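Local coordinates for protein CRISPR-associated endonuclease/helicase Cas3 (Thermus thermophilus HB8, PDB 3SK9) that cuts single-stranded DNA in CRISPR antiviral defence, through the metal-dependent HD nuclease domain that makes up this chain, the full-length protein also carrying a helicase, at residues A39-R42 and M43-P46; A50-A53 and E54-L58; R119-L122 and K123-G126; D163-W166 and K167-R170. All coordinates share one frame; numbering follows the deposited sequence.

In the fold
All four contacts are local, each lying at or near a helix end of the HD nuclease domain, and they fall into two touching pairs. Interactions 1 and 2 end the consecutive helices 26-43 and 46-56, and Leu41 CD2 packs on Tyr52 CE2 at 3.6 Å. Interactions 3 and 4 belong to helices 110-124 and 165-181, joined where Leu121 CD2 lies 4.0 Å from Arg170 O. Interaction 1 is mostly buried, whereas the other three mix buried and solvent-facing residues. Three contacts close helices: one before prolines, two with glycines of positive phi. Interaction 4 instead starts one, with a carboxylate cap. Centres of 1 and 4 are about 35 Å apart, on opposite sides of the chain's centre.

Interaction 1: residues A39-R42 and M43-P46; sequences AVLR and MEPP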
loop_
_atom_site.group_PDB
_atom_site.type_symbol
_atom_site.label_atom_id
_atom_site.label_comp_id
_atom_site.label_asym_id
_atom_site.label_seq_id
_atom_site.Cartn_x
_atom_site.Cartn_y
_atom_site.Cartn_z
ATOM N N ALA A 39 1.896 -9.873 -7.089
ATOM C CA ALA A 39 2.769 -10.602 -8.030
ATOM C C ALA A 39 4.042 -11.091 -7.363
ATOM O O ALA A 39 4.481 -12.234 -7.563
ATOM C CB ALA A 39 3.094 -9.733 -9.258
ATOM N N VAL A 40 4.665 -10.225 -6.589
ATOM C CA VAL A 40 5.876 -10.663 -5.912
ATOM C C VAL A 40 5.589 -11.716 -4.782
ATOM O O VAL A 40 6.367 -12.633 -4.656
ATOM C CB VAL A 40 6.884 -9.537 -5.493
ATOM C CG1 VAL A 40 6.394 -8.715 -4.376
ATOM C CG2 VAL A 40 8.215 -10.236 -5.078
ATOM N N LEU A 41 4.460 -11.652 -4.047
ATOM C CA LEU A 41 4.111 -12.707 -3.067
ATOM C C LEU A 41 3.932 -14.068 -3.767
ATOM O O LEU A 41 4.299 -15.102 -3.231
ATOM C CB LEU A 41 2.833 -12.370 -2.267
ATOM C CG LEU A 41 3.021 -11.222 -1.238
ATOM C CD1 LEU A 41 1.646 -10.763 -0.686
ATOM C CD2 LEU A 41 4.022 -11.664 -0.100
ATOM N N ARG A 42 3.351 -14.064 -4.972
ATOM C CA ARG A 42 3.182 -15.304 -5.721
ATOM C C ARG A 42 4.521 -15.900 -6.117
ATOM O O ARG A 42 4.636 -17.126 -6.260
ATOM C CB ARG A 42 2.288 -15.094 -6.958
ATOM C CG ARG A 42 0.794 -15.007 -6.599
ATOM C CD ARG A 42 -0.013 -14.405 -7.753
ATOM N NE ARG A 42 -1.448 -14.395 -7.492
ATOM C CZ ARG A 42 -2.355 -13.894 -8.326
ATOM N NH1 ARG A 42 -1.971 -13.368 -9.501
ATOM N NH2 ARG A 42 -3.642 -13.941 -7.987
ATOM N N MET A 43 5.534 -15.058 -6.279
ATOM C CA MET A 43 6.866 -15.543 -6.664
ATOM C C MET A 43 7.757 -15.892 -5.461
ATOM O O MET A 43 8.856 -16.443 -5.644
ATOM C CB MET A 43 7.598 -14.479 -7.460
ATOM C CG MET A 43 7.129 -14.274 -8.889
ATOM S SD MET A 43 7.880 -12.726 -9.481
ATOM C CE MET A 43 9.382 -12.593 -8.551
ATOM N N GLU A 44 7.326 -15.549 -4.240
ATOM C CA GLU A 44 8.152 -15.823 -3.052
ATOM C C GLU A 44 8.224 -17.342 -2.794
ATOM O O GLU A 44 7.325 -18.096 -3.201
ATOM C CB GLU A 44 7.585 -15.166 -1.798
ATOM C CG GLU A 44 7.681 -13.626 -1.826
ATOM C CD GLU A 44 9.116 -13.110 -1.636
ATOM O OE1 GLU A 44 9.896 -13.763 -0.911
ATOM O OE2 GLU A 44 9.415 -12.006 -2.158
ATOM N N PRO A 45 9.259 -17.789 -2.095
ATOM C CA PRO A 45 9.304 -19.234 -1.774
ATOM C C PRO A 45 8.104 -19.723 -0.988
ATOM O O PRO A 45 7.483 -18.965 -0.240
ATOM C CB PRO A 45 10.600 -19.406 -0.975
ATOM C CG PRO A 45 11.460 -18.199 -1.363
ATOM C CD PRO A 45 10.488 -17.076 -1.691
ATOM N N PRO A 46 7.772 -21.023 -1.135
ATOM C CA PRO A 46 6.667 -21.576 -0.351
ATOM C C PRO A 46 6.780 -21.307 1.178
ATOM O O PRO A 46 5.754 -21.095 1.830
ATOM C CB PRO A 46 6.764 -23.097 -0.621
ATOM C CG PRO A 46 7.518 -23.239 -1.882
ATOM C CD PRO A 46 8.428 -22.043 -2.002
#
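The last turn of helix 26-43 shows how a helix is brought to a stop: the N-H groups and side chains of Met43 and Glu44 meet Ala39, Val40 and Leu41 while the backbone hydrogen bonds change partner. Met43 N is shared between two carbonyls, with weak bonds to Ala39 O at 3.3 Å and Val40 O at 3.0 Å. One residue on, Glu44 N reaches Leu41 O at 3.2 Å; the N-H points at the oxygen fairly well (149°), but the donor stands above the carbonyl plane, as suits a tightened turn. Glu44 keeps close to the helix: with CG set beside its backbone N and a second bend at chi2 (-73°), its CG comes to 3.3 Å from Val40 O and OE2 to 3.6 Å from Val40 CG2, the two side chains running alongside. OE1 takes a hydrogen bond from Leu261 N of strand 260-264, so this buried acid ties the helix end to the small antiparallel sheet. Met43 runs back beside the preceding turn: its CG is 3.6 Å from Ala39 O, and CE approaches Val40 CG2 at 4.4 Å. Ala39 and Met43 face helix 230-246, and Val40 and Leu41 meet Leu205. The whole is a helix C-terminal turn leading, through Pro45 as N-cap, into helix 46-56 of the mainly helical HD domain.

Interaction 2: residues A50-A53 and E54-L58; sequences ALYA and EDWGL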
loop_
_atom_site.group_PDB
_atom_site.type_symbol
_atom_site.label_atom_id
_atom_site.label_comp_id
_atom_site.label_asym_id
_atom_site.label_seq_id
_atom_site.Cartn_x
_atom_site.Cartn_y
_atom_site.Cartn_z
ATOM N N ALA A 50 3.814 -19.527 3.338
ATOM C CA ALA A 50 3.197 -20.210 4.475
ATOM C C ALA A 50 3.265 -19.286 5.725
ATOM O O ALA A 50 2.388 -19.332 6.597
ATOM C CB ALA A 50 3.909 -21.568 4.772
ATOM N N LEU A 51 4.340 -18.504 5.829
ATOM C CA LEU A 51 4.461 -17.525 6.928
ATOM C C LEU A 51 3.301 -16.523 6.883
ATOM O O LEU A 51 2.773 -16.137 7.943
ATOM C CB LEU A 51 5.791 -16.780 6.832
ATOM C CG LEU A 51 7.017 -17.578 7.318
ATOM C CD1 LEU A 51 8.343 -16.831 7.086
ATOM C CD2 LEU A 51 6.861 -17.934 8.799
ATOM N N TYR A 52 2.955 -16.013 5.676
ATOM C CA TYR A 52 1.821 -15.074 5.588
ATOM C C TYR A 52 0.509 -15.722 5.986
ATOM O O TYR A 52 -0.331 -15.096 6.613
ATOM C CB TYR A 52 1.677 -14.509 4.167
ATOM C CG TYR A 52 2.527 -13.284 3.937
ATOM C CD1 TYR A 52 1.996 -12.001 4.127
ATOM C CD2 TYR A 52 3.871 -13.401 3.550
ATOM C CE1 TYR A 52 2.775 -10.861 3.893
ATOM C CE2 TYR A 52 4.658 -12.276 3.340
ATOM C CZ TYR A 52 4.105 -11.021 3.523
ATOM O OH TYR A 52 4.878 -9.890 3.286
ATOM N N ALA A 53 0.316 -16.974 5.587
ATOM C CA ALA A 53 -0.925 -17.683 5.937
ATOM C C ALA A 53 -1.022 -17.813 7.466
ATOM O O ALA A 53 -2.105 -17.651 8.054
ATOM C CB ALA A 53 -0.957 -19.094 5.239
ATOM N N GLU A 54 0.106 -18.082 8.110
ATOM C CA GLU A 54 0.154 -18.267 9.550
ATOM C C GLU A 54 0.031 -16.910 10.252
ATOM O O GLU A 54 -0.584 -16.799 11.334
ATOM C CB GLU A 54 1.466 -18.956 9.943
ATOM C CG GLU A 54 1.653 -19.236 11.424
ATOM C CD GLU A 54 2.996 -19.925 11.706
ATOM O OE1 GLU A 54 2.998 -20.891 12.503
ATOM O OE2 GLU A 54 4.050 -19.536 11.113
ATOM N N ASP A 55 0.624 -15.884 9.647
ATOM C CA ASP A 55 0.611 -14.540 10.250
ATOM C C ASP A 55 -0.827 -14.080 10.457
ATOM O O ASP A 55 -1.159 -13.408 11.449
ATOM C CB ASP A 55 1.247 -13.492 9.297
ATOM C CG ASP A 55 2.774 -13.533 9.283
ATOM O OD1 ASP A 55 3.389 -14.099 10.230
ATOM O OD2 ASP A 55 3.324 -12.958 8.324
ATOM N N TRP A 56 -1.670 -14.377 9.475
ATOM C CA TRP A 56 -3.004 -13.761 9.433
ATOM C C TRP A 56 -4.175 -14.736 9.667
ATOM O O TRP A 56 -5.337 -14.321 9.625
ATOM C CB TRP A 56 -3.152 -13.001 8.114
ATOM C CG TRP A 56 -2.059 -11.948 8.034
ATOM C CD1 TRP A 56 -0.998 -11.900 7.156
ATOM C CD2 TRP A 56 -1.904 -10.831 8.911
ATOM N NE1 TRP A 56 -0.194 -10.807 7.449
ATOM C CE2 TRP A 56 -0.733 -10.142 8.522
ATOM C CE3 TRP A 56 -2.660 -10.330 9.970
ATOM C CZ2 TRP A 56 -0.294 -8.966 9.191
ATOM C CZ3 TRP A 56 -2.231 -9.172 10.622
ATOM C CH2 TRP A 56 -1.061 -8.518 10.244
ATOM N N GLY A 57 -3.862 -16.010 9.923
ATOM C CA GLY A 57 -4.892 -17.013 10.127
ATOM C C GLY A 57 -5.838 -17.167 8.944
ATOM O O GLY A 57 -7.048 -17.412 9.120
ATOM N N LEU A 58 -5.301 -17.059 7.733
ATOM C CA LEU A 58 -6.106 -17.211 6.513
ATOM C C LEU A 58 -5.505 -18.281 5.613
ATOM O O LEU A 58 -4.282 -18.494 5.632
ATOM C CB LEU A 58 -6.159 -15.894 5.719
ATOM C CG LEU A 58 -6.950 -14.711 6.300
ATOM C CD1 LEU A 58 -6.558 -13.372 5.609
ATOM C CD2 LEU A 58 -8.436 -15.000 6.158
#
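A chi1 of -78° swings the carboxylate of Asp55 beside its own backbone N and back over the preceding turn, where OD2 lies over one face of the Tyr52 ring. Both carboxylate oxygens lie near Leu51 O without a bond, OD1 at 3.1 Å and OD2 at 3.2 Å, and that carbonyl already accepts from Asp55 N at 2.8 Å. It is an unfavourable approach of acceptors that the salt bridges of OD1 to Arg195 and OD2 to Arg201 probably offset. Trp56, with chi1 at -59°, runs alongside Tyr52 in the same direction. Its CD1 stands 3.3 Å from Tyr52 O and 4.3 Å from Tyr52 CD1, while Asp55 CB rests over one face of the indole near its rim. Glu54 is stretched out, and its OE2 passes 4.0 Å from Leu51 CD2 on the way to a salt bridge with Arg195. At the helix end Gly57 turns to positive phi (59°), and Leu58 N bonds back to Ala53 O at 3.3 Å, in the carbonyl plane. From this closing turn of helix 46-56, Tyr52 reaches across to helices 60-71 and 196-213 and hydrogen-bonds Glu260 of strand 260-264, whereas Trp56 meets Trp66 of helix 60-71 edge-to-face and Leu58 packs on Ala63 of that same helix.

Interaction 3: residues R119-L122 and K123-G126; sequences RRLL and KEKG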
loop_
_atom_site.group_PDB
_atom_site.type_symbol
_atom_site.label_atom_id
_atom_site.label_comp_id
_atom_site.label_asym_id
_atom_site.label_seq_id
_atom_site.Cartn_x
_atom_site.Cartn_y
_atom_site.Cartn_z
ATOM N N ARG A 119 -4.606 4.140 11.228
ATOM C CA ARG A 119 -4.913 3.805 12.619
ATOM C C ARG A 119 -6.430 3.791 12.774
ATOM O O ARG A 119 -7.001 2.901 13.407
ATOM C CB ARG A 119 -4.292 4.802 13.614
ATOM C CG ARG A 119 -2.773 4.565 13.853
ATOM C CD ARG A 119 -2.152 5.670 14.734
ATOM N NE ARG A 119 -2.704 5.707 16.086
ATOM C CZ ARG A 119 -2.129 5.168 17.162
ATOM N NH1 ARG A 119 -0.965 4.514 17.061
ATOM N NH2 ARG A 119 -2.724 5.280 18.356
ATOM N N ARG A 120 -7.085 4.780 12.185
ATOM C CA ARG A 120 -8.559 4.839 12.243
ATOM C C ARG A 120 -9.239 3.836 11.308
ATOM O O ARG A 120 -10.148 3.116 11.700
ATOM C CB ARG A 120 -8.972 6.258 11.845
ATOM C CG ARG A 120 -10.410 6.630 12.131
ATOM C CD ARG A 120 -10.515 8.115 12.469
ATOM N NE ARG A 120 -9.773 8.473 13.679
ATOM C CZ ARG A 120 -9.636 9.718 14.140
ATOM N NH1 ARG A 120 -10.186 10.741 13.487
ATOM N NH2 ARG A 120 -8.948 9.945 15.256
ATOM N N LEU A 121 -8.808 3.820 10.052
ATOM C CA LEU A 121 -9.507 3.127 9.006
ATOM C C LEU A 121 -9.424 1.618 9.149
ATOM O O LEU A 121 -10.399 0.921 8.849
ATOM C CB LEU A 121 -8.942 3.537 7.642
ATOM C CG LEU A 121 -9.657 4.728 7.004
ATOM C CD1 LEU A 121 -9.899 5.886 7.961
ATOM C CD2 LEU A 121 -8.808 5.168 5.803
ATOM N N LEU A 122 -8.274 1.099 9.584
ATOM C CA LEU A 122 -8.110 -0.351 9.762
ATOM C C LEU A 122 -8.948 -0.839 10.978
ATOM O O LEU A 122 -9.481 -1.948 10.972
ATOM C CB LEU A 122 -6.621 -0.735 9.930
ATOM C CG LEU A 122 -5.750 -0.544 8.669
ATOM C CD1 LEU A 122 -4.292 -0.917 9.007
ATOM C CD2 LEU A 122 -6.219 -1.329 7.414
ATOM N N LYS A 123 -9.098 -0.002 11.993
ATOM C CA LYS A 123 -9.962 -0.375 13.080
ATOM C C LYS A 123 -11.429 -0.380 12.651
ATOM O O LYS A 123 -12.185 -1.242 13.102
ATOM C CB LYS A 123 -9.757 0.522 14.286
ATOM C CG LYS A 123 -8.374 0.441 14.889
ATOM C CD LYS A 123 -8.162 1.430 16.027
ATOM C CE LYS A 123 -6.610 1.587 16.234
ATOM N NZ LYS A 123 -6.243 2.772 16.960
ATOM N N GLU A 124 -11.847 0.567 11.805
ATOM C CA GLU A 124 -13.246 0.587 11.325
ATOM C C GLU A 124 -13.547 -0.672 10.493
ATOM O O GLU A 124 -14.692 -1.125 10.411
ATOM C CB GLU A 124 -13.516 1.813 10.435
ATOM C CG GLU A 124 -13.481 3.161 11.179
ATOM C CD GLU A 124 -13.450 4.343 10.192
ATOM O OE1 GLU A 124 -13.489 4.094 8.966
ATOM O OE2 GLU A 124 -13.375 5.494 10.647
ATOM N N LYS A 125 -12.527 -1.197 9.820
ATOM C CA LYS A 125 -12.710 -2.417 9.012
ATOM C C LYS A 125 -12.781 -3.674 9.862
ATOM O O LYS A 125 -13.093 -4.748 9.347
ATOM C CB LYS A 125 -11.560 -2.592 8.016
ATOM C CG LYS A 125 -11.618 -1.687 6.796
ATOM C CD LYS A 125 -12.826 -1.954 5.892
ATOM C CE LYS A 125 -12.729 -3.192 5.024
ATOM N NZ LYS A 125 -13.930 -3.293 4.100
ATOM N N GLY A 126 -12.477 -3.545 11.158
ATOM C CA GLY A 126 -12.580 -4.655 12.098
ATOM C C GLY A 126 -11.277 -5.197 12.692
ATOM O O GLY A 126 -11.306 -6.124 13.511
#
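Lys123 lies tight against the backbone of Arg119, and around this pair the last turn of helix 110-124 divides into a packed and a looser side. With CG beside its backbone N and an extended chain beyond, Lys123 runs along Arg119 O, bringing CE to 3.1 Å; that buried oxygen has no hydrogen-bond partner in the model. The ammonium passes on to Asn133 of helix 129-138, although Arg119 NH2 is a like charge only 4.5 Å from Lys123 NZ. Leu122 is buried on this side, against Ala132. On the exposed side Arg120 and Glu124 meet only loosely, their guanidinium and carboxylate planes 33° apart, while the charged ends of Glu124 and Lys125 are paired with another helix. Glu124 OE2 meets the aliphatic part of the arginine, Arg120 CG at 3.5 Å. Arg120 NE stays 5.6 Å from Glu124 OE2, which pairs with Arg171 of helix 165-181. Lys125 bends toward Glu175 of the same helix. Glu124 N bonds to Arg120 O at 3.1 Å, Lys125 N to Leu121 O at 3.2 Å, and Gly126 N to Lys123 O. Gly126 then takes a phi of 113°, completing the Schellman motif that ends this helix.

Interaction 4: residues D163-W166 and K167-R170; sequences DPLW and KEAR
Trp166 O is approached twice by Arg170 in the opening turns of helix 165-181: Arg170 N bonds to it at 3.1 Å, and the guanidinium lies with one face over it. With CG between the backbone N and the carbonyl carbon, a chi1 of 51° puts Arg170 CG 3.2 Å from Trp166 O, and a bend at chi3 brings the flat end there. None of its guanidinium nitrogens bonds to that oxygen. NH2 instead donates to Ala79 O, NH1 forms a salt bridge with Glu162, and Phe117 adds a cation-pi contact. NH2 also rests 3.7 Å from Trp166 CB. N-H groups at the start of the helix are taken up by upstream acceptors: Leu165 N donates to Asp163 OD2 at 3.1 Å, nearly straight at 166° and on the anti side of the carboxylate, 20° out of its plane, while Trp166 N takes Asp163 O. Lys167 N follows with Pro164 O at 3.1 Å, its donor well above the carbonyl plane. Regular helical bonding is established with Ala169 N to Leu165 O at 2.9 Å. Lys167 NZ shares Glu162 with Arg170. Glu168 crosses Leu165 at about a right angle, its OE2 3.8 Å from Leu165 CD1. Trp166 and Leu165 pack on Leu13 of helix 10-16. A carboxylate taking up an N-H of the first turn is the classic side-chain cap of a helix N-terminus.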
loop_
_atom_site.group_PDB
_atom_site.type_symbol
_atom_site.label_atom_id
_atom_site.label_comp_id
_atom_site.label_asym_id
_atom_site.label_seq_id
_atom_site.Cartn_x
_atom_site.Cartn_y
_atom_site.Cartn_z
ATOM N N ASP A 163 -11.610 20.315 4.390
ATOM C CA ASP A 163 -12.993 19.998 4.062
ATOM C C ASP A 163 -13.288 18.580 4.539
ATOM O O ASP A 163 -12.494 17.684 4.291
ATOM C CB ASP A 163 -13.187 20.100 2.556
ATOM C CG ASP A 163 -14.640 20.093 2.150
ATOM O OD1 ASP A 163 -15.033 20.964 1.356
ATOM O OD2 ASP A 163 -15.389 19.223 2.623
ATOM N N PRO A 164 -14.394 18.383 5.257
ATOM C CA PRO A 164 -14.813 17.075 5.810
ATOM C C PRO A 164 -14.984 15.947 4.773
ATOM O O PRO A 164 -14.859 14.756 5.098
ATOM C CB PRO A 164 -16.159 17.391 6.472
ATOM C CG PRO A 164 -16.105 18.839 6.761
ATOM C CD PRO A 164 -15.284 19.475 5.696
ATOM N N LEU A 165 -15.298 16.313 3.543
ATOM C CA LEU A 165 -15.428 15.343 2.446
ATOM C C LEU A 165 -14.130 14.511 2.245
ATOM O O LEU A 165 -14.178 13.357 1.814
ATOM C CB LEU A 165 -15.756 16.066 1.142
ATOM C CG LEU A 165 -16.456 15.232 0.060
ATOM C CD1 LEU A 165 -17.781 14.732 0.572
ATOM C CD2 LEU A 165 -16.642 16.048 -1.222
ATOM N N TRP A 166 -12.981 15.102 2.553
ATOM C CA TRP A 166 -11.701 14.372 2.470
ATOM C C TRP A 166 -11.689 13.105 3.353
ATOM O O TRP A 166 -11.116 12.091 2.968
ATOM C CB TRP A 166 -10.512 15.286 2.826
ATOM C CG TRP A 166 -10.093 16.211 1.703
ATOM C CD1 TRP A 166 -10.325 17.556 1.603
ATOM C CD2 TRP A 166 -9.395 15.836 0.507
ATOM N NE1 TRP A 166 -9.797 18.038 0.420
ATOM C CE2 TRP A 166 -9.215 16.998 -0.259
ATOM C CE3 TRP A 166 -8.877 14.627 0.030
ATOM C CZ2 TRP A 166 -8.546 16.987 -1.477
ATOM C CZ3 TRP A 166 -8.202 14.626 -1.196
ATOM C CH2 TRP A 166 -8.056 15.783 -1.925
ATOM N N LYS A 167 -12.292 13.161 4.541
ATOM C CA LYS A 167 -12.282 11.990 5.417
ATOM C C LYS A 167 -13.115 10.899 4.763
ATOM O O LYS A 167 -12.798 9.709 4.840
ATOM C CB LYS A 167 -12.845 12.322 6.802
ATOM C CG LYS A 167 -12.049 13.384 7.552
ATOM C CD LYS A 167 -12.831 13.930 8.754
ATOM C CE LYS A 167 -11.928 14.745 9.687
ATOM N NZ LYS A 167 -11.156 15.822 8.999
ATOM N N GLU A 168 -14.190 11.304 4.111
ATOM C CA GLU A 168 -15.044 10.318 3.426
ATOM C C GLU A 168 -14.320 9.721 2.189
ATOM O O GLU A 168 -14.369 8.499 1.972
ATOM C CB GLU A 168 -16.381 10.941 3.048
ATOM C CG GLU A 168 -17.251 11.226 4.271
ATOM C CD GLU A 168 -18.461 12.087 3.939
ATOM O OE1 GLU A 168 -19.516 11.542 3.556
ATOM O OE2 GLU A 168 -18.357 13.324 4.058
ATOM N N ALA A 169 -13.666 10.577 1.394
ATOM C CA ALA A 169 -12.921 10.168 0.194
ATOM C C ALA A 169 -11.844 9.124 0.527
ATOM O O ALA A 169 -11.616 8.184 -0.234
ATOM C CB ALA A 169 -12.255 11.385 -0.494
ATOM N N ARG A 170 -11.173 9.299 1.658
ATOM C CA ARG A 170 -10.121 8.348 2.008
ATOM C C ARG A 170 -10.716 7.009 2.377
ATOM O O ARG A 170 -10.120 5.975 2.090
ATOM C CB ARG A 170 -9.139 8.901 3.075
ATOM C CG ARG A 170 -9.729 9.482 4.321
ATOM C CD ARG A 170 -8.641 10.163 5.191
ATOM N NE ARG A 170 -8.104 11.369 4.573
ATOM C CZ ARG A 170 -8.189 12.598 5.092
ATOM N NH1 ARG A 170 -8.772 12.814 6.273
ATOM N NH2 ARG A 170 -7.682 13.618 4.423
#